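Local atomic coordinates of peptide synthetase, module 7 (Actinoplanes teichomyceticus, PDB entry 4TX3), a protein that forms the condensation-type X-domain of the teicoplanin peptide synthetase, which recruits oxygenases such as OxyB, with which it is in complex, during glycopeptide biosynthesis. Residues V238-L242 with A436-V440; G364-E370 with F401-R407; P246-L250 with L443-E448; M271-R275 with R453-I459; R233-T237 with V392-E396. All coordinates share one frame. Residue numbers count along the deposited sequence, not the author numbering.

After an N-terminal part that builds most of the five-stranded sheet, the chain runs through strand 235-242, helix 244-255 and helix 261-278, which supply the first segments of contacts 5, 1, 3 and 4 in turn. Contact 2 then joins the parallel strands 363-369 and 399-407, closing a short loop; the return segment of contact 5 falls inside it, so the two cross. Helix 429-448 comes back to strand 235-242 in contact 1 and to helix 244-255 in contact 3, and the tail beyond it reaches helix 261-278 in contact 4. Contacts 1, 3, 4 and 5 cross one another, while contact 2 nests inside 1, 3 and 4. Contact 5 lies at the crossover between the two sheets.

Contact 1. Residues V238-L242 with A436-V440; sequences VALRL and ARRLV
Val440, Leu240 and Ala436 carry most of this packing between an extended strand, 238-242, and a helical turn, 436-440. The two run almost parallel, their short axes 9° apart and 8.3 Å at closest approach, with the CA atoms of Leu240 and Ala436 6.1 Å apart and those of Leu242 and Val440 5.9 Å. Leu240, chi1 and chi2 both t, lies between the two inward-facing helix residues: its CD1 is 4.0 Å from Ala436 CB, and its CG 3.8 Å from Val440 CG2. Val440, chi1 t, extends further to place CG1 3.2 Å from the carbonyl O of Arg241, a tight van der Waals fit. Ala436, one helical turn earlier, also receives Val238, whose CG2 is 3.7 Å from Ala436 CB. Val440 N hydrogen-bonds to Ala436 O at 3.2 Å, the regular helical repeat that sets both on one face. Leu439 takes a lesser part, its CD2 4.4 Å from Leu240 CD1. Such aligned apolar packing is characteristic of helix-on-sheet layers in alpha/beta folds. Strand 235-242 borders the sheet beside strand 413-423, with which Val238, Leu240 and Leu242 share backbone hydrogen bonds; Leu240 also touches Leu403 of the next strand, 399-407, and Leu439 meets Phe401 there.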
# COMPACT_ATOMS: atom_id res chain seq x y z
N VAL B 238 -13.41 -1.20 -25.83
CA VAL B 238 -12.76 -2.19 -26.67
C VAL B 238 -11.43 -2.55 -26.00
O VAL B 238 -10.69 -1.67 -25.55
CB VAL B 238 -12.51 -1.69 -28.12
CG1 VAL B 238 -13.81 -1.37 -28.81
CG2 VAL B 238 -11.62 -0.45 -28.14
N ALA B 239 -11.15 -3.85 -25.90
CA ALA B 239 -9.91 -4.31 -25.30
C ALA B 239 -8.75 -4.05 -26.24
O ALA B 239 -8.94 -3.70 -27.41
CB ALA B 239 -9.98 -5.78 -24.95
N LEU B 240 -7.55 -4.25 -25.73
CA LEU B 240 -6.37 -3.84 -26.44
C LEU B 240 -5.18 -4.51 -25.78
O LEU B 240 -5.07 -4.49 -24.55
CB LEU B 240 -6.28 -2.31 -26.38
CG LEU B 240 -5.07 -1.46 -26.73
CD1 LEU B 240 -5.55 -0.04 -26.79
CD2 LEU B 240 -3.99 -1.57 -25.68
N ARG B 241 -4.30 -5.11 -26.58
CA ARG B 241 -3.07 -5.68 -26.05
C ARG B 241 -1.83 -5.31 -26.87
O ARG B 241 -1.89 -5.29 -28.09
CB ARG B 241 -3.17 -7.21 -25.95
CG ARG B 241 -1.99 -7.81 -25.18
CD ARG B 241 -1.76 -9.31 -25.40
NE ARG B 241 -0.42 -9.67 -24.93
CZ ARG B 241 -0.13 -9.96 -23.66
NH1 ARG B 241 -1.09 -9.95 -22.74
NH2 ARG B 241 1.12 -10.25 -23.32
N LEU B 242 -0.73 -5.02 -26.18
CA LEU B 242 0.63 -4.98 -26.74
C LEU B 242 1.45 -6.13 -26.18
O LEU B 242 1.57 -6.26 -24.95
CB LEU B 242 1.31 -3.65 -26.41
CG LEU B 242 2.76 -3.52 -26.88
CD1 LEU B 242 2.84 -3.52 -28.42
CD2 LEU B 242 3.38 -2.27 -26.30
N ALA B 436 -8.05 1.45 -31.52
CA ALA B 436 -7.33 0.61 -30.56
C ALA B 436 -6.29 -0.23 -31.27
O ALA B 436 -5.13 -0.26 -30.85
CB ALA B 436 -8.28 -0.26 -29.77
N ARG B 437 -6.69 -0.88 -32.36
CA ARG B 437 -5.76 -1.73 -33.09
C ARG B 437 -4.62 -0.93 -33.74
O ARG B 437 -3.47 -1.38 -33.79
CB ARG B 437 -6.50 -2.57 -34.14
CG ARG B 437 -7.31 -3.72 -33.52
CD ARG B 437 -8.29 -4.35 -34.49
NE ARG B 437 -7.62 -5.12 -35.53
CZ ARG B 437 -8.08 -5.25 -36.78
NH1 ARG B 437 -9.21 -4.65 -37.14
NH2 ARG B 437 -7.40 -5.98 -37.66
N ARG B 438 -4.92 0.27 -34.23
CA ARG B 438 -3.87 1.11 -34.82
C ARG B 438 -2.87 1.59 -33.76
O ARG B 438 -1.66 1.65 -34.02
CB ARG B 438 -4.49 2.28 -35.58
CG ARG B 438 -4.83 1.87 -36.99
CD ARG B 438 -5.89 2.72 -37.64
NE ARG B 438 -6.13 2.25 -39.00
CZ ARG B 438 -7.20 2.57 -39.73
NH1 ARG B 438 -8.14 3.37 -39.22
NH2 ARG B 438 -7.34 2.10 -40.96
N LEU B 439 -3.36 1.88 -32.56
CA LEU B 439 -2.45 2.31 -31.50
C LEU B 439 -1.48 1.19 -31.18
O LEU B 439 -0.28 1.44 -30.99
CB LEU B 439 -3.21 2.77 -30.24
CG LEU B 439 -2.27 3.09 -29.07
CD1 LEU B 439 -1.30 4.24 -29.39
CD2 LEU B 439 -3.05 3.40 -27.80
N VAL B 440 -1.97 -0.06 -31.16
CA VAL B 440 -1.08 -1.21 -30.95
C VAL B 440 -0.06 -1.32 -32.09
O VAL B 440 1.13 -1.56 -31.84
CB VAL B 440 -1.87 -2.54 -30.84
CG1 VAL B 440 -0.92 -3.73 -30.77
CG2 VAL B 440 -2.79 -2.51 -29.62

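Contact 2. Residues G364-E370 with F401-R407; sequences GLQVREE and FALTERR
Two parallel neighbours in the mixed sheet of the second lobe of the condensation fold meet here, strands 364-369 and 401-407, with a 24° angle between their short axes and a closest approach of 4.7 Å. The register pairs Leu365 with Phe401, Gln366 with Ala402, Val367 with Leu403 and Arg368 with Thr404. The backbone ladder runs Phe401 N to Gly364 O (2.9 Å), Gln366 N to Phe401 O (2.8 Å), Leu403 N to Gln366 O (2.7 Å), Arg368 N to Leu403 O (2.9 Å) and Glu405 N to Arg368 O (2.9 Å). Leu365 (chi1 t), Val367, Phe401 and Leu403 (chi1 m) share one face, where Leu365 CD1 lies 3.7 Å from Phe401 CB and Val367 CG2 4.2 Å from Leu403 CB; helix 261-278 covers this face through Val265 and Leu269. Beyond Arg368 the ladder loosens to weak hydrogen bonds, Glu370 N to Glu405 O (3.3 Å) and Arg407 N to Glu370 OE1 (3.0 Å). Arg407 sits against two carboxylates that lie close together, Glu369 and Glu405, the latter also hydrogen-bonded to His247: the salt bridge from Arg407 NH2 to Glu405 OE1 is long (3.8 Å), that from Arg407 NE to Glu369 OE2 very short (2.4 Å).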
# COMPACT_ATOMS: atom_id res chain seq x y z
N GLY B 364 -7.94 11.26 -23.56
CA GLY B 364 -7.23 11.01 -22.33
C GLY B 364 -6.37 9.76 -22.39
O GLY B 364 -6.71 8.80 -23.10
N LEU B 365 -5.27 9.75 -21.64
CA LEU B 365 -4.41 8.58 -21.58
C LEU B 365 -3.98 8.25 -20.15
O LEU B 365 -3.48 9.09 -19.42
CB LEU B 365 -3.17 8.77 -22.45
CG LEU B 365 -2.11 7.67 -22.37
CD1 LEU B 365 -2.68 6.33 -22.74
CD2 LEU B 365 -0.96 8.01 -23.28
N GLN B 366 -4.18 6.99 -19.78
CA GLN B 366 -3.81 6.48 -18.48
C GLN B 366 -2.92 5.25 -18.67
O GLN B 366 -3.32 4.28 -19.30
CB GLN B 366 -5.07 6.11 -17.69
CG GLN B 366 -5.09 6.56 -16.25
CD GLN B 366 -5.17 8.07 -16.10
OE1 GLN B 366 -5.74 8.79 -16.94
NE2 GLN B 366 -4.58 8.56 -15.02
N VAL B 367 -1.69 5.30 -18.16
CA VAL B 367 -0.80 4.17 -18.22
C VAL B 367 -0.34 3.86 -16.82
O VAL B 367 0.55 4.52 -16.31
CB VAL B 367 0.43 4.43 -19.12
CG1 VAL B 367 1.43 3.27 -19.01
CG2 VAL B 367 0.02 4.64 -20.56
N ARG B 368 -0.95 2.86 -16.19
CA ARG B 368 -0.64 2.56 -14.79
C ARG B 368 0.11 1.24 -14.65
O ARG B 368 0.11 0.39 -15.55
CB ARG B 368 -1.92 2.52 -13.96
CG ARG B 368 -2.73 1.25 -14.19
CD ARG B 368 -3.92 1.13 -13.27
NE ARG B 368 -4.43 -0.24 -13.26
CZ ARG B 368 -4.06 -1.17 -12.39
NH1 ARG B 368 -3.17 -0.88 -11.45
NH2 ARG B 368 -4.57 -2.40 -12.46
N GLU B 369 0.74 1.06 -13.49
CA GLU B 369 1.38 -0.22 -13.15
C GLU B 369 0.37 -1.25 -12.64
O GLU B 369 -0.74 -0.89 -12.25
CB GLU B 369 2.46 -0.00 -12.10
CG GLU B 369 3.72 -0.77 -12.39
CD GLU B 369 4.54 -0.10 -13.45
OE1 GLU B 369 4.26 1.09 -13.72
OE2 GLU B 369 5.46 -0.74 -14.01
N GLU B 370 0.76 -2.52 -12.67
CA GLU B 370 0.00 -3.62 -12.05
C GLU B 370 -0.36 -3.25 -10.63
O GLU B 370 0.35 -2.45 -10.03
CB GLU B 370 0.84 -4.89 -12.01
CG GLU B 370 0.47 -5.94 -13.00
CD GLU B 370 1.59 -6.95 -13.13
OE1 GLU B 370 2.73 -6.61 -12.71
OE2 GLU B 370 1.34 -8.06 -13.66
N PHE B 401 -8.00 6.21 -23.02
CA PHE B 401 -7.24 4.97 -23.01
C PHE B 401 -6.82 4.66 -21.59
O PHE B 401 -6.28 5.53 -20.89
CB PHE B 401 -5.99 5.09 -23.89
CG PHE B 401 -6.28 5.19 -25.37
CD1 PHE B 401 -6.61 6.40 -25.96
CD2 PHE B 401 -6.18 4.08 -26.19
CE1 PHE B 401 -6.85 6.49 -27.31
CE2 PHE B 401 -6.42 4.17 -27.54
CZ PHE B 401 -6.74 5.38 -28.10
N ALA B 402 -7.09 3.42 -21.18
CA ALA B 402 -6.63 2.90 -19.89
C ALA B 402 -5.74 1.66 -20.10
O ALA B 402 -6.23 0.56 -20.36
CB ALA B 402 -7.81 2.57 -18.99
N LEU B 403 -4.43 1.87 -19.99
CA LEU B 403 -3.45 0.82 -20.23
C LEU B 403 -2.73 0.45 -18.95
O LEU B 403 -2.34 1.33 -18.17
CB LEU B 403 -2.41 1.26 -21.27
CG LEU B 403 -2.85 1.86 -22.60
CD1 LEU B 403 -1.64 1.93 -23.51
CD2 LEU B 403 -3.95 1.05 -23.25
N THR B 404 -2.53 -0.86 -18.76
CA THR B 404 -1.81 -1.40 -17.61
C THR B 404 -0.55 -2.15 -18.03
O THR B 404 -0.63 -3.09 -18.81
CB THR B 404 -2.68 -2.36 -16.79
OG1 THR B 404 -3.83 -1.67 -16.30
CG2 THR B 404 -1.89 -2.95 -15.61
N GLU B 405 0.60 -1.73 -17.51
CA GLU B 405 1.86 -2.46 -17.68
C GLU B 405 1.89 -3.71 -16.82
O GLU B 405 1.82 -3.61 -15.60
CB GLU B 405 3.06 -1.58 -17.32
CG GLU B 405 3.39 -0.43 -18.28
CD GLU B 405 4.80 0.12 -18.04
OE1 GLU B 405 4.99 0.89 -17.07
OE2 GLU B 405 5.72 -0.23 -18.82
N ARG B 406 2.00 -4.89 -17.45
CA ARG B 406 2.24 -6.14 -16.72
C ARG B 406 3.73 -6.31 -16.48
O ARG B 406 4.55 -5.86 -17.28
CB ARG B 406 1.72 -7.36 -17.49
CG ARG B 406 0.23 -7.44 -17.68
CD ARG B 406 -0.46 -7.42 -16.36
NE ARG B 406 -1.91 -7.51 -16.51
CZ ARG B 406 -2.76 -7.31 -15.50
NH1 ARG B 406 -2.29 -7.01 -14.29
NH2 ARG B 406 -4.07 -7.40 -15.72
N ARG B 407 4.08 -6.98 -15.38
CA ARG B 407 5.48 -7.34 -15.13
C ARG B 407 5.61 -8.77 -14.62
O ARG B 407 4.71 -9.30 -13.96
CB ARG B 407 6.12 -6.37 -14.15
CG ARG B 407 6.24 -4.98 -14.72
CD ARG B 407 6.76 -3.99 -13.72
NE ARG B 407 6.89 -2.68 -14.34
CZ ARG B 407 7.83 -2.38 -15.22
NH1 ARG B 407 8.73 -3.30 -15.57
NH2 ARG B 407 7.88 -1.16 -15.74

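Contact 3. Residues P246-L250 with L443-E448; sequences PHARL and LEQVAE
Leu250 and Ala447 make the apolar centre, their CA atoms only 4.6 Å apart. Leu250, with chi1 at -108° and chi2 t, spreads over the neighbouring helix: its CG is 3.9 Å from Ala447 CB, its CD1 3.7 Å from Leu443 CD2 and its CD2 4.0 Å from Val446 CG1. The small methyl of Ala447 points at the other backbone, with CB 3.7 Å from Pro246 O, and lets the helices come close. This is helix-helix packing on the sheet of the second condensation-fold lobe: 246-250 of helix 244-255 and 443-448, ending helix 429-448, cross at 50°, their short axes 8.4 Å apart at closest approach. Around them lie Phe320 of helix 320-334 and Leu264 and Ala268 of helix 261-278. Toward the first turn Pro246 lies near Glu444, Pro246 CB to Glu444 CG being 4.5 Å. At the exposed side the contact turns polar. One water donates to Arg249 O at 2.6 Å and to Ala447 O at 2.9 Å, bridging the two backbones. The Arg249 guanidinium lies with one face over Ala447 O and Glu448 CA; Arg249 NH2 approaches Glu448 O to 3.2 Å, at an angle too poor for a hydrogen bond, and stays 4.1 Å from Glu448 OE2, beyond salt-bridge range.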
# COMPACT_ATOMS: atom_id res chain seq x y z
N PRO B 246 7.50 -6.53 -27.83
CA PRO B 246 7.40 -5.12 -28.18
C PRO B 246 7.36 -4.23 -26.94
O PRO B 246 8.01 -3.18 -26.91
CB PRO B 246 6.08 -5.03 -28.94
CG PRO B 246 5.83 -6.39 -29.44
CD PRO B 246 6.40 -7.32 -28.42
N HIS B 247 6.61 -4.64 -25.92
CA HIS B 247 6.57 -3.92 -24.66
C HIS B 247 8.00 -3.73 -24.12
O HIS B 247 8.36 -2.64 -23.68
CB HIS B 247 5.69 -4.65 -23.65
CG HIS B 247 5.56 -3.97 -22.32
ND1 HIS B 247 4.92 -4.53 -21.25
CD2 HIS B 247 6.01 -2.76 -21.90
CE1 HIS B 247 4.96 -3.71 -20.22
NE2 HIS B 247 5.62 -2.63 -20.59
N ALA B 248 8.83 -4.76 -24.20
CA ALA B 248 10.18 -4.70 -23.65
C ALA B 248 11.13 -3.90 -24.54
O ALA B 248 12.01 -3.19 -24.04
CB ALA B 248 10.72 -6.12 -23.40
N ARG B 249 10.97 -4.01 -25.86
CA ARG B 249 11.77 -3.20 -26.79
C ARG B 249 11.50 -1.70 -26.63
O ARG B 249 12.42 -0.89 -26.74
CB ARG B 249 11.50 -3.60 -28.25
CG ARG B 249 12.38 -4.73 -28.74
CD ARG B 249 13.63 -4.19 -29.41
NE ARG B 249 13.59 -4.35 -30.86
CZ ARG B 249 14.35 -3.65 -31.71
NH1 ARG B 249 15.18 -2.72 -31.24
NH2 ARG B 249 14.25 -3.86 -33.02
N LEU B 250 10.24 -1.35 -26.39
CA LEU B 250 9.86 0.03 -26.12
C LEU B 250 10.55 0.56 -24.87
O LEU B 250 10.96 1.71 -24.82
CB LEU B 250 8.35 0.15 -25.92
CG LEU B 250 7.54 0.81 -27.02
CD1 LEU B 250 6.14 1.00 -26.49
CD2 LEU B 250 8.15 2.14 -27.44
N LEU B 443 2.56 1.37 -31.76
CA LEU B 443 3.47 0.97 -30.68
C LEU B 443 4.44 -0.15 -31.11
O LEU B 443 5.62 -0.11 -30.76
CB LEU B 443 2.68 0.56 -29.44
CG LEU B 443 2.07 1.79 -28.76
CD1 LEU B 443 0.84 1.42 -27.99
CD2 LEU B 443 3.08 2.47 -27.85
N GLU B 444 3.97 -1.12 -31.89
CA GLU B 444 4.90 -2.15 -32.39
C GLU B 444 6.00 -1.59 -33.32
O GLU B 444 7.20 -1.79 -33.06
CB GLU B 444 4.12 -3.25 -33.10
CG GLU B 444 3.19 -4.03 -32.19
CD GLU B 444 2.16 -4.85 -32.96
OE1 GLU B 444 1.95 -4.57 -34.16
OE2 GLU B 444 1.57 -5.78 -32.36
N GLN B 445 5.60 -0.88 -34.38
CA GLN B 445 6.55 -0.27 -35.33
C GLN B 445 7.58 0.61 -34.65
O GLN B 445 8.77 0.58 -34.96
CB GLN B 445 5.80 0.58 -36.37
CG GLN B 445 4.69 -0.15 -37.06
CD GLN B 445 3.81 0.78 -37.87
OE1 GLN B 445 4.30 1.74 -38.49
NE2 GLN B 445 2.51 0.52 -37.86
N VAL B 446 7.11 1.41 -33.73
CA VAL B 446 7.93 2.40 -33.09
C VAL B 446 8.89 1.69 -32.12
O VAL B 446 10.03 2.11 -31.92
CB VAL B 446 7.02 3.47 -32.43
CG1 VAL B 446 7.40 3.74 -31.02
CG2 VAL B 446 6.99 4.75 -33.27
N ALA B 447 8.43 0.58 -31.55
CA ALA B 447 9.29 -0.26 -30.71
C ALA B 447 10.45 -0.87 -31.49
O ALA B 447 11.58 -0.87 -31.02
CB ALA B 447 8.49 -1.36 -30.07
N GLU B 448 10.16 -1.42 -32.67
CA GLU B 448 11.22 -1.98 -33.49
C GLU B 448 12.10 -0.88 -34.13
O GLU B 448 13.33 -1.02 -34.20
CB GLU B 448 10.63 -2.88 -34.57
CG GLU B 448 11.53 -3.03 -35.80
CD GLU B 448 11.54 -4.43 -36.39
OE1 GLU B 448 10.43 -4.95 -36.67
OE2 GLU B 448 12.64 -5.01 -36.56
O HOH W 1 12.84 0.57 -28.87

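Contact 4. Residues M271-R275 with R453-I459; sequences MLLTR and RISDLDI
Arg275, chi1 t and chi2 p, supplies the polar link between helical turn 271-275 and residues 453-459. Its NE and NH2 reach Leu457 O, at 3.4 and 3.3 Å, in weak hydrogen bonds; Ile459 CD1 lies over one guanidinium face, 3.5 Å from Arg275 NH1. Within the 3-10 turn 454-456, Arg453 O accepts from Asp456 N at 2.9 Å and Ile454 O from Leu457 N at 3.2 Å. Thr274 OG1 hydrogen-bonds to Gly279 O, and Thr274 CG2 packs 4.0 Å from Ile454 CG2. Arg453 and Ser455 hydrogen-bond to Asp317, and Asp458 forms a salt bridge with Arg441. Met271 (chi1 m, chi2 t) fills the apolar side, CG 3.7 Å from Ile454 CG1 and CB 3.8 Å from Leu457 CD1 (CA atoms of Met271 and Ile454 5.8 Å apart). The segment lies across helix 261-278, its 3-10 turn and Ile459 covering Met271 and Arg275. Helix 429-448 holds its far end, Gln445 and Arg438 hydrogen-bonding to O of Asp458 and Ile459, and Phe320 of helix 320-334 flanks Met271.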
# COMPACT_ATOMS: atom_id res chain seq x y z
N MET B 271 1.31 10.72 -32.30
CA MET B 271 1.66 10.46 -33.70
C MET B 271 0.47 9.83 -34.42
O MET B 271 0.23 10.10 -35.60
CB MET B 271 2.87 9.55 -33.82
CG MET B 271 4.17 10.22 -33.46
SD MET B 271 5.48 8.99 -33.30
CE MET B 271 6.31 9.11 -34.90
N LEU B 272 -0.27 8.99 -33.70
CA LEU B 272 -1.41 8.32 -34.30
C LEU B 272 -2.49 9.33 -34.63
O LEU B 272 -3.10 9.25 -35.69
CB LEU B 272 -1.95 7.24 -33.37
CG LEU B 272 -3.19 6.48 -33.84
CD1 LEU B 272 -2.97 5.77 -35.18
CD2 LEU B 272 -3.62 5.49 -32.78
N LEU B 273 -2.73 10.27 -33.73
CA LEU B 273 -3.80 11.24 -33.94
C LEU B 273 -3.44 12.19 -35.09
O LEU B 273 -4.30 12.54 -35.89
CB LEU B 273 -4.09 12.02 -32.66
CG LEU B 273 -4.73 11.19 -31.53
CD1 LEU B 273 -4.65 11.93 -30.21
CD2 LEU B 273 -6.17 10.85 -31.86
N THR B 274 -2.18 12.59 -35.19
CA THR B 274 -1.75 13.39 -36.32
C THR B 274 -2.00 12.61 -37.61
O THR B 274 -2.52 13.15 -38.58
CB THR B 274 -0.26 13.78 -36.23
OG1 THR B 274 -0.06 14.69 -35.14
CG2 THR B 274 0.19 14.46 -37.51
N ARG B 275 -1.67 11.33 -37.59
CA ARG B 275 -1.88 10.43 -38.71
C ARG B 275 -3.37 10.20 -38.99
O ARG B 275 -3.76 9.92 -40.11
CB ARG B 275 -1.18 9.11 -38.40
CG ARG B 275 -1.01 8.20 -39.58
CD ARG B 275 -0.05 8.76 -40.62
NE ARG B 275 0.21 7.74 -41.63
CZ ARG B 275 -0.66 7.35 -42.56
NH1 ARG B 275 -1.88 7.89 -42.65
NH2 ARG B 275 -0.32 6.41 -43.43
N ARG B 453 9.28 8.12 -38.63
CA ARG B 453 8.56 9.40 -38.60
C ARG B 453 7.07 9.18 -38.80
O ARG B 453 6.65 8.13 -39.31
CB ARG B 453 9.09 10.36 -39.66
CG ARG B 453 10.58 10.59 -39.54
CD ARG B 453 11.14 11.44 -40.68
NE ARG B 453 12.59 11.57 -40.51
CZ ARG B 453 13.19 12.54 -39.83
NH1 ARG B 453 12.47 13.49 -39.24
NH2 ARG B 453 14.52 12.56 -39.73
N ILE B 454 6.29 10.20 -38.43
CA ILE B 454 4.83 10.16 -38.49
C ILE B 454 4.29 9.68 -39.85
O ILE B 454 3.37 8.86 -39.92
CB ILE B 454 4.24 11.56 -38.19
CG1 ILE B 454 4.52 11.96 -36.74
CG2 ILE B 454 2.75 11.57 -38.43
CD1 ILE B 454 3.88 13.28 -36.33
N SER B 455 4.90 10.21 -40.90
CA SER B 455 4.50 9.94 -42.28
C SER B 455 4.82 8.51 -42.76
O SER B 455 4.23 8.05 -43.73
CB SER B 455 5.18 10.94 -43.22
OG SER B 455 6.58 10.74 -43.21
N ASP B 456 5.76 7.84 -42.10
CA ASP B 456 6.06 6.45 -42.41
C ASP B 456 5.30 5.44 -41.56
O ASP B 456 5.60 4.26 -41.63
CB ASP B 456 7.55 6.13 -42.22
CG ASP B 456 8.47 7.18 -42.79
OD1 ASP B 456 8.14 7.76 -43.86
OD2 ASP B 456 9.55 7.38 -42.16
N LEU B 457 4.36 5.89 -40.72
CA LEU B 457 3.61 4.96 -39.89
C LEU B 457 2.60 4.19 -40.74
O LEU B 457 1.81 4.78 -41.48
CB LEU B 457 2.88 5.69 -38.75
CG LEU B 457 3.74 6.37 -37.67
CD1 LEU B 457 2.86 6.99 -36.59
CD2 LEU B 457 4.77 5.43 -37.05
N ASP B 458 2.65 2.87 -40.65
CA ASP B 458 1.69 2.02 -41.33
C ASP B 458 0.46 1.80 -40.45
O ASP B 458 0.55 1.25 -39.36
CB ASP B 458 2.33 0.69 -41.71
CG ASP B 458 1.38 -0.24 -42.45
OD1 ASP B 458 0.42 0.26 -43.09
OD2 ASP B 458 1.57 -1.48 -42.38
N ILE B 459 -0.69 2.24 -40.92
CA ILE B 459 -1.93 2.07 -40.18
C ILE B 459 -2.92 1.22 -40.96
O ILE B 459 -4.12 1.20 -40.65
CB ILE B 459 -2.59 3.42 -39.87
CG1 ILE B 459 -2.99 4.10 -41.18
CG2 ILE B 459 -1.67 4.28 -39.04
CD1 ILE B 459 -3.73 5.36 -41.02

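Contact 5. Residues R233-T237 with V392-E396; sequences RRAGT and VEAIE. With SO4 (sulfate ion), chain F.
Arg233 adopts a left-handed backbone conformation, phi 58° and psi 21°, uncommon for a residue other than glycine, and presents its carbonyl to the facing loop. Ile395 N donates to Arg233 O at 3.1 Å, the single direct hydrogen bond between the segments, where the two CA atoms lie 5.0 Å apart. Ala394 CA approaches Arg233 O, at 3.5 Å. From there residues 235-237 are extended, the end-to-end directions of the segments being 132° apart. Ala235 points into the loop, with CB 3.6 Å from Ile395 CG2 and 4.0 Å from Val392 CG2, while Ala235 O is 3.4 Å from Val392 CG1. Thr237 CG2 adds a contact of 3.9 Å to Val392 CG2. Loop 392-396 belongs to the crossover characteristic of the two-lobed condensation fold: strand 383-388 lies in the five-stranded sheet of one lobe, and the chain returns past strand 235-242 to enter the other sheet at strand 399-407. Glu393 hydrogen-bonds to the backbone N of Ser42 and Glu396 forms a salt bridge with Arg39. The Arg233 side chain, chi1 m and then t, t, extends along the lobe junction; its NH1 donates to O3 of a sulfate, probably from the crystallisation liquor, at 3.1 Å, and also to Arg37 O. The backbone N of Arg31 and the side chains of Arg39 and His142, the histidine opening this domain's counterpart of the HHxxxDG motif, hydrogen-bond to the same ion.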
# COMPACT_ATOMS: atom_id res chain seq x y z
N ARG B 233 -23.37 10.98 -22.24
CA ARG B 233 -22.22 10.41 -21.52
C ARG B 233 -22.20 8.89 -21.51
O ARG B 233 -21.53 8.29 -20.66
CB ARG B 233 -22.16 10.92 -20.07
CG ARG B 233 -22.03 12.42 -19.92
CD ARG B 233 -21.84 12.78 -18.43
NE ARG B 233 -21.89 14.22 -18.20
CZ ARG B 233 -22.62 14.81 -17.25
NH1 ARG B 233 -23.36 14.09 -16.42
NH2 ARG B 233 -22.60 16.12 -17.13
N ARG B 234 -22.90 8.24 -22.45
CA ARG B 234 -22.82 6.78 -22.54
C ARG B 234 -21.46 6.36 -23.09
O ARG B 234 -20.84 7.09 -23.85
CB ARG B 234 -23.95 6.22 -23.41
CG ARG B 234 -25.34 6.32 -22.79
CD ARG B 234 -26.43 5.76 -23.72
NE ARG B 234 -26.50 6.52 -24.97
CZ ARG B 234 -26.14 6.07 -26.18
NH1 ARG B 234 -25.72 4.81 -26.35
NH2 ARG B 234 -26.24 6.88 -27.24
N ALA B 235 -21.02 5.17 -22.73
CA ALA B 235 -19.67 4.75 -23.06
C ALA B 235 -19.60 3.29 -23.47
O ALA B 235 -20.27 2.45 -22.88
CB ALA B 235 -18.74 5.00 -21.88
N GLY B 236 -18.79 3.01 -24.48
CA GLY B 236 -18.48 1.64 -24.85
C GLY B 236 -17.01 1.39 -24.60
O GLY B 236 -16.26 2.33 -24.34
N THR B 237 -16.58 0.14 -24.68
CA THR B 237 -15.16 -0.16 -24.55
C THR B 237 -14.72 -1.17 -25.58
O THR B 237 -15.53 -1.86 -26.16
CB THR B 237 -14.81 -0.72 -23.16
OG1 THR B 237 -15.60 -1.88 -22.89
CG2 THR B 237 -15.09 0.31 -22.09
N VAL B 392 -19.43 -0.10 -17.31
CA VAL B 392 -18.47 0.96 -17.59
C VAL B 392 -19.02 2.31 -17.14
O VAL B 392 -20.18 2.62 -17.38
CB VAL B 392 -18.12 1.00 -19.10
CG1 VAL B 392 -19.38 1.07 -19.93
CG2 VAL B 392 -17.22 2.18 -19.42
N GLU B 393 -18.18 3.12 -16.47
CA GLU B 393 -18.63 4.41 -15.94
C GLU B 393 -18.96 5.43 -17.03
O GLU B 393 -18.47 5.33 -18.16
CB GLU B 393 -17.57 5.01 -14.99
CG GLU B 393 -17.07 4.04 -13.90
CD GLU B 393 -18.11 3.68 -12.82
OE1 GLU B 393 -19.31 4.08 -12.94
OE2 GLU B 393 -17.72 3.00 -11.84
N ALA B 394 -19.79 6.42 -16.69
CA ALA B 394 -20.10 7.51 -17.60
C ALA B 394 -18.83 8.25 -18.02
O ALA B 394 -17.91 8.42 -17.22
CB ALA B 394 -21.08 8.48 -16.96
N ILE B 395 -18.79 8.67 -19.28
CA ILE B 395 -17.61 9.35 -19.82
C ILE B 395 -17.92 10.78 -20.28
O ILE B 395 -18.99 11.04 -20.84
CB ILE B 395 -17.01 8.54 -21.01
CG1 ILE B 395 -15.65 9.10 -21.42
CG2 ILE B 395 -17.96 8.51 -22.22
CD1 ILE B 395 -14.97 8.27 -22.50
N GLU B 396 -17.00 11.71 -19.99
CA GLU B 396 -17.12 13.10 -20.43
C GLU B 396 -16.19 13.39 -21.60
O GLU B 396 -16.41 14.31 -22.37
CB GLU B 396 -16.79 14.07 -19.29
CG GLU B 396 -17.78 14.09 -18.15
CD GLU B 396 -17.39 15.11 -17.10
OE1 GLU B 396 -16.32 14.93 -16.47
OE2 GLU B 396 -18.14 16.10 -16.92
S SO4 F . -24.51 14.50 -12.69
O1 SO4 F . -24.40 15.32 -11.48
O2 SO4 F . -25.75 13.72 -12.62
O3 SO4 F . -24.57 15.37 -13.87
O4 SO4 F . -23.34 13.62 -12.78